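Long-range contact in tegument protein VP22 (Human herpesvirus 1, PDB 4XAL), which serves as a multifunctional tegument protein that takes part in late viral mRNA accumulation and translation, modulates the virion host shutoff RNase and stabilises microtubules: residues A[50-62]-A[94-108]. Sequence-based numbering, arbitrary orientation.
Sequences VFCAAVGRLAAMH and TVCEGKNLLQRANEL
Leu58 pushes its two methyls in between residues 95-97 and helix 101-107. CD1 meets Leu101 CD1 at 3.5 Å and also lies against Glu97 CG, whereas CD2 rests over the backbone of Arg104 and reaches Leu108 CD2; CB is left to Val95 CG1. Leu101 answers as a knob into the hole formed by Phe51, Ala54, Val55 and Leu58. With its CG trans to the backbone N (chi1 178°), one methyl is delivered to Leu58 and the other to Phe51 CD1, at 3.9 Å. Small side chains let the backbones come together beside this knob: Ala54 CB touches Ala105 CB and stands only 3.5 Å from Leu102 CD2. The axes of 50-62 and 101-107 approach to 9.0 Å at 51°. In the core domain of VP22, the short C-terminal helix thus packs across the middle of the long helix 41-74, both segments lying within the region that interacts with gE, and Phe28 and Leu26 of the N-terminal arm add to the apolar layer at Val50, Leu102 and Ala54. Farther along, Leu108 fits against Met61, whose chain bends at chi2 and chi3 to bring CE within 3.5 Å of Leu108 CD1 and over one face of the His62 ring, toward its rim. The margins are looser and more polar. Arg57 NH1 remains 3.7 Å from Asn106 OD1, with the guanidinium and amide planes 56° apart; their hydrogen bonds go instead to the N-terminal arm, from Arg57 NH2 to Arg24 O and from Leu26 N to Asn106 OD1. On the solvent-facing side of helix 101-107, Arg104 bends away from Leu58 to form a long salt bridge with Glu107, NE to OE1 3.3 Å.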
loop_
_atom_site.group_PDB
_atom_site.type_symbol
_atom_site.label_atom_id
_atom_site.label_comp_id
_atom_site.label_asym_id
_atom_site.label_seq_id
_atom_site.Cartn_x
_atom_site.Cartn_y
_atom_site.Cartn_z
ATOM N N VAL A 50 -9.346 1.906 8.462
ATOM C CA VAL A 50 -9.545 1.634 7.035
ATOM C C VAL A 50 -8.637 2.489 6.138
ATOM O O VAL A 50 -8.023 1.978 5.192
ATOM C CB VAL A 50 -11.004 1.863 6.612
ATOM C CG1 VAL A 50 -11.133 1.823 5.089
ATOM C CG2 VAL A 50 -11.929 0.828 7.259
ATOM N N PHE A 51 -8.553 3.782 6.451
ATOM C CA PHE A 51 -7.699 4.734 5.730
ATOM C C PHE A 51 -6.247 4.271 5.752
ATOM O O PHE A 51 -5.585 4.173 4.710
ATOM C CB PHE A 51 -7.823 6.129 6.367
ATOM C CG PHE A 51 -6.957 7.189 5.730
ATOM C CD1 PHE A 51 -7.326 7.780 4.537
ATOM C CD2 PHE A 51 -5.799 7.643 6.373
ATOM C CE1 PHE A 51 -6.532 8.786 3.970
ATOM C CE2 PHE A 51 -5.021 8.640 5.811
ATOM C CZ PHE A 51 -5.375 9.203 4.618
ATOM N N CYS A 52 -5.752 3.993 6.948
ATOM C CA CYS A 52 -4.348 3.615 7.105
ATOM C C CYS A 52 -4.074 2.284 6.428
ATOM O O CYS A 52 -3.015 2.095 5.812
ATOM C CB CYS A 52 -3.971 3.567 8.581
ATOM S SG CYS A 52 -4.079 5.211 9.385
ATOM N N ALA A 53 -5.033 1.365 6.511
ATOM C CA ALA A 53 -4.863 0.048 5.888
ATOM C C ALA A 53 -4.738 0.154 4.380
ATOM O O ALA A 53 -3.892 -0.506 3.771
ATOM C CB ALA A 53 -6.026 -0.870 6.258
ATOM N N ALA A 54 -5.570 0.993 3.770
ATOM C CA ALA A 54 -5.548 1.180 2.323
ATOM C C ALA A 54 -4.230 1.777 1.854
ATOM O O ALA A 54 -3.654 1.348 0.849
ATOM C CB ALA A 54 -6.713 2.075 1.884
ATOM N N VAL A 55 -3.771 2.798 2.572
ATOM C CA VAL A 55 -2.508 3.430 2.244
ATOM C C VAL A 55 -1.383 2.399 2.352
ATOM O O VAL A 55 -0.547 2.294 1.456
ATOM C CB VAL A 55 -2.246 4.641 3.173
ATOM C CG1 VAL A 55 -0.807 5.097 3.066
ATOM C CG2 VAL A 55 -3.201 5.779 2.811
ATOM N N GLY A 56 -1.387 1.625 3.430
ATOM C CA GLY A 56 -0.367 0.605 3.636
ATOM C C GLY A 56 -0.346 -0.456 2.546
ATOM O O GLY A 56 0.727 -0.866 2.084
ATOM N N ARG A 57 -1.525 -0.917 2.136
ATOM C CA ARG A 57 -1.622 -1.928 1.080
ATOM C C ARG A 57 -1.082 -1.448 -0.245
ATOM O O ARG A 57 -0.377 -2.183 -0.944
ATOM C CB ARG A 57 -3.074 -2.357 0.861
ATOM C CG ARG A 57 -3.640 -3.214 1.922
ATOM C CD ARG A 57 -4.914 -3.852 1.347
ATOM N NE ARG A 57 -5.750 -4.428 2.370
ATOM C CZ ARG A 57 -7.014 -4.770 2.162
ATOM N NH1 ARG A 57 -7.552 -4.586 0.963
ATOM N NH2 ARG A 57 -7.725 -5.284 3.146
ATOM N N LEU A 58 -1.458 -0.230 -0.627
ATOM C CA LEU A 58 -0.974 0.333 -1.877
ATOM C C LEU A 58 0.530 0.544 -1.838
ATOM O O LEU A 58 1.228 0.287 -2.824
ATOM C CB LEU A 58 -1.684 1.651 -2.179
ATOM C CG LEU A 58 -3.131 1.388 -2.601
ATOM C CD1 LEU A 58 -4.014 2.618 -2.368
ATOM C CD2 LEU A 58 -3.151 0.982 -4.068
ATOM N N ALA A 59 1.032 1.034 -0.713
ATOM C CA ALA A 59 2.473 1.228 -0.580
ATOM C C ALA A 59 3.197 -0.104 -0.714
ATOM O O ALA A 59 4.195 -0.200 -1.433
ATOM C CB ALA A 59 2.803 1.867 0.734
ATOM N N ALA A 60 2.705 -1.128 -0.019
ATOM C CA ALA A 60 3.314 -2.468 -0.118
ATOM C C ALA A 60 3.320 -2.948 -1.569
ATOM O O ALA A 60 4.330 -3.452 -2.060
ATOM C CB ALA A 60 2.576 -3.470 0.771
ATOM N N MET A 61 2.198 -2.793 -2.265
ATOM C CA MET A 61 2.114 -3.298 -3.632
ATOM C C MET A 61 3.108 -2.583 -4.546
ATOM O O MET A 61 3.825 -3.231 -5.315
ATOM C CB MET A 61 0.683 -3.165 -4.175
ATOM C CG MET A 61 0.494 -3.756 -5.562
ATOM S SD MET A 61 0.840 -2.580 -6.891
ATOM C CE MET A 61 -0.560 -1.463 -6.767
ATOM N N HIS A 62 3.179 -1.259 -4.463
ATOM C CA HIS A 62 4.115 -0.539 -5.318
ATOM C C HIS A 62 5.572 -0.812 -4.967
ATOM O O HIS A 62 6.425 -0.893 -5.858
ATOM C CB HIS A 62 3.835 0.955 -5.270
ATOM C CG HIS A 62 2.573 1.326 -5.979
ATOM N ND1 HIS A 62 2.359 1.029 -7.310
ATOM C CD2 HIS A 62 1.433 1.901 -5.535
ATOM C CE1 HIS A 62 1.155 1.440 -7.660
ATOM N NE2 HIS A 62 0.569 1.965 -6.600
ATOM N N THR A 94 5.244 6.235 -3.853
ATOM C CA THR A 94 4.272 7.264 -3.485
ATOM C C THR A 94 2.860 6.732 -3.638
ATOM O O THR A 94 2.548 6.066 -4.624
ATOM C CB THR A 94 4.429 8.525 -4.350
ATOM O OG1 THR A 94 4.007 8.236 -5.686
ATOM C CG2 THR A 94 5.858 8.984 -4.374
ATOM N N VAL A 95 2.018 7.000 -2.646
ATOM C CA VAL A 95 0.612 6.626 -2.711
ATOM C C VAL A 95 -0.156 7.912 -2.968
ATOM O O VAL A 95 -0.094 8.830 -2.166
ATOM C CB VAL A 95 0.118 5.966 -1.411
ATOM C CG1 VAL A 95 -1.353 5.583 -1.539
ATOM C CG2 VAL A 95 0.950 4.723 -1.092
ATOM N N CYS A 96 -0.835 7.980 -4.099
ATOM C CA CYS A 96 -1.600 9.166 -4.449
ATOM C C CYS A 96 -2.736 8.732 -5.341
ATOM O O CYS A 96 -2.572 8.626 -6.557
ATOM C CB CYS A 96 -0.720 10.202 -5.142
ATOM S SG CYS A 96 -1.559 11.771 -5.489
ATOM N N GLU A 97 -3.880 8.438 -4.731
ATOM C CA GLU A 97 -5.015 7.889 -5.470
ATOM C C GLU A 97 -6.270 8.751 -5.358
ATOM O O GLU A 97 -7.285 8.445 -5.978
ATOM C CB GLU A 97 -5.341 6.474 -4.978
ATOM C CG GLU A 97 -4.233 5.445 -5.221
ATOM C CD GLU A 97 -3.948 5.206 -6.695
ATOM O OE1 GLU A 97 -4.804 5.509 -7.556
ATOM O OE2 GLU A 97 -2.857 4.695 -7.001
ATOM N N GLY A 98 -6.205 9.815 -4.565
ATOM C CA GLY A 98 -7.360 10.685 -4.405
ATOM C C GLY A 98 -8.588 9.922 -3.937
ATOM O O GLY A 98 -8.491 9.018 -3.105
ATOM N N LYS A 99 -9.745 10.265 -4.501
ATOM C CA LYS A 99 -11.011 9.666 -4.084
ATOM C C LYS A 99 -11.070 8.163 -4.347
ATOM O O LYS A 99 -11.902 7.464 -3.776
ATOM C CB LYS A 99 -12.184 10.356 -4.794
ATOM C CG LYS A 99 -12.271 10.055 -6.292
ATOM C CD LYS A 99 -13.502 10.706 -6.922
ATOM C CE LYS A 99 -13.464 10.619 -8.437
ATOM N NZ LYS A 99 -13.368 9.210 -8.910
ATOM N N ASN A 100 -10.185 7.668 -5.207
ATOM C CA ASN A 100 -10.190 6.254 -5.569
ATOM C C ASN A 100 -9.362 5.368 -4.646
ATOM O O ASN A 100 -9.168 4.190 -4.945
ATOM C CB ASN A 100 -9.678 6.086 -6.999
ATOM C CG ASN A 100 -10.588 6.735 -8.017
ATOM O OD1 ASN A 100 -11.807 6.560 -7.975
ATOM N ND2 ASN A 100 -10.001 7.497 -8.934
ATOM N N LEU A 101 -8.874 5.929 -3.539
ATOM C CA LEU A 101 -7.986 5.209 -2.619
ATOM C C LEU A 101 -8.459 3.789 -2.283
ATOM O O LEU A 101 -7.717 2.827 -2.482
ATOM C CB LEU A 101 -7.815 5.983 -1.313
ATOM C CG LEU A 101 -6.935 5.302 -0.254
ATOM C CD1 LEU A 101 -5.463 5.362 -0.662
ATOM C CD2 LEU A 101 -7.123 5.964 1.094
ATOM N N LEU A 102 -9.686 3.645 -1.778
ATOM C CA LEU A 102 -10.145 2.315 -1.345
ATOM C C LEU A 102 -10.351 1.356 -2.522
ATOM O O LEU A 102 -9.985 0.172 -2.454
ATOM C CB LEU A 102 -11.449 2.425 -0.539
ATOM C CG LEU A 102 -11.398 3.238 0.763
ATOM C CD1 LEU A 102 -12.599 2.873 1.632
ATOM C CD2 LEU A 102 -10.096 3.014 1.530
ATOM N N GLN A 103 -10.963 1.864 -3.585
ATOM C CA GLN A 103 -11.149 1.089 -4.809
ATOM C C GLN A 103 -9.826 0.490 -5.281
ATOM O O GLN A 103 -9.721 -0.715 -5.536
ATOM C CB GLN A 103 -11.751 1.973 -5.899
ATOM C CG GLN A 103 -11.666 1.383 -7.299
ATOM C CD GLN A 103 -12.962 0.731 -7.730
ATOM O OE1 GLN A 103 -14.052 1.202 -7.392
ATOM N NE2 GLN A 103 -12.854 -0.354 -8.491
ATOM N N ARG A 104 -8.805 1.333 -5.359
ATOM C CA ARG A 104 -7.495 0.901 -5.834
ATOM C C ARG A 104 -6.884 -0.125 -4.895
ATOM O O ARG A 104 -6.260 -1.086 -5.343
ATOM C CB ARG A 104 -6.539 2.091 -5.982
ATOM C CG ARG A 104 -6.957 3.167 -6.975
ATOM C CD ARG A 104 -6.724 2.748 -8.416
ATOM N NE ARG A 104 -7.974 2.314 -9.027
ATOM C CZ ARG A 104 -8.797 3.123 -9.684
ATOM N NH1 ARG A 104 -8.495 4.409 -9.814
ATOM N NH2 ARG A 104 -9.921 2.646 -10.206
ATOM N N ALA A 105 -7.036 0.087 -3.589
ATOM C CA ALA A 105 -6.499 -0.849 -2.612
ATOM C C ALA A 105 -7.221 -2.199 -2.674
ATOM O O ALA A 105 -6.622 -3.245 -2.423
ATOM C CB ALA A 105 -6.596 -0.281 -1.219
ATOM N N ASN A 106 -8.509 -2.178 -2.997
ATOM C CA ASN A 106 -9.283 -3.417 -3.038
ATOM C C ASN A 106 -9.025 -4.219 -4.308
ATOM O O ASN A 106 -9.217 -5.430 -4.325
ATOM C CB ASN A 106 -10.781 -3.131 -2.917
ATOM C CG ASN A 106 -11.170 -2.687 -1.528
ATOM O OD1 ASN A 106 -10.498 -3.021 -0.556
ATOM N ND2 ASN A 106 -12.261 -1.927 -1.423
ATOM N N GLU A 107 -8.613 -3.522 -5.362
ATOM C CA GLU A 107 -8.320 -4.136 -6.657
ATOM C C GLU A 107 -7.073 -5.004 -6.623
ATOM O O GLU A 107 -6.891 -5.872 -7.479
ATOM C CB GLU A 107 -8.133 -3.066 -7.729
ATOM C CG GLU A 107 -9.394 -2.422 -8.212
ATOM C CD GLU A 107 -9.102 -1.310 -9.188
ATOM O OE1 GLU A 107 -7.905 -1.010 -9.409
ATOM O OE2 GLU A 107 -10.067 -0.744 -9.743
ATOM N N LEU A 108 -6.211 -4.746 -5.647
ATOM C CA LEU A 108 -4.923 -5.434 -5.520
ATOM C C LEU A 108 -5.060 -6.942 -5.382
ATOM O O LEU A 108 -6.000 -7.435 -4.755
ATOM C CB LEU A 108 -4.155 -4.895 -4.306
ATOM C CG LEU A 108 -3.189 -3.723 -4.486
ATOM C CD1 LEU A 108 -3.601 -2.841 -5.634
ATOM C CD2 LEU A 108 -3.055 -2.912 -3.192
#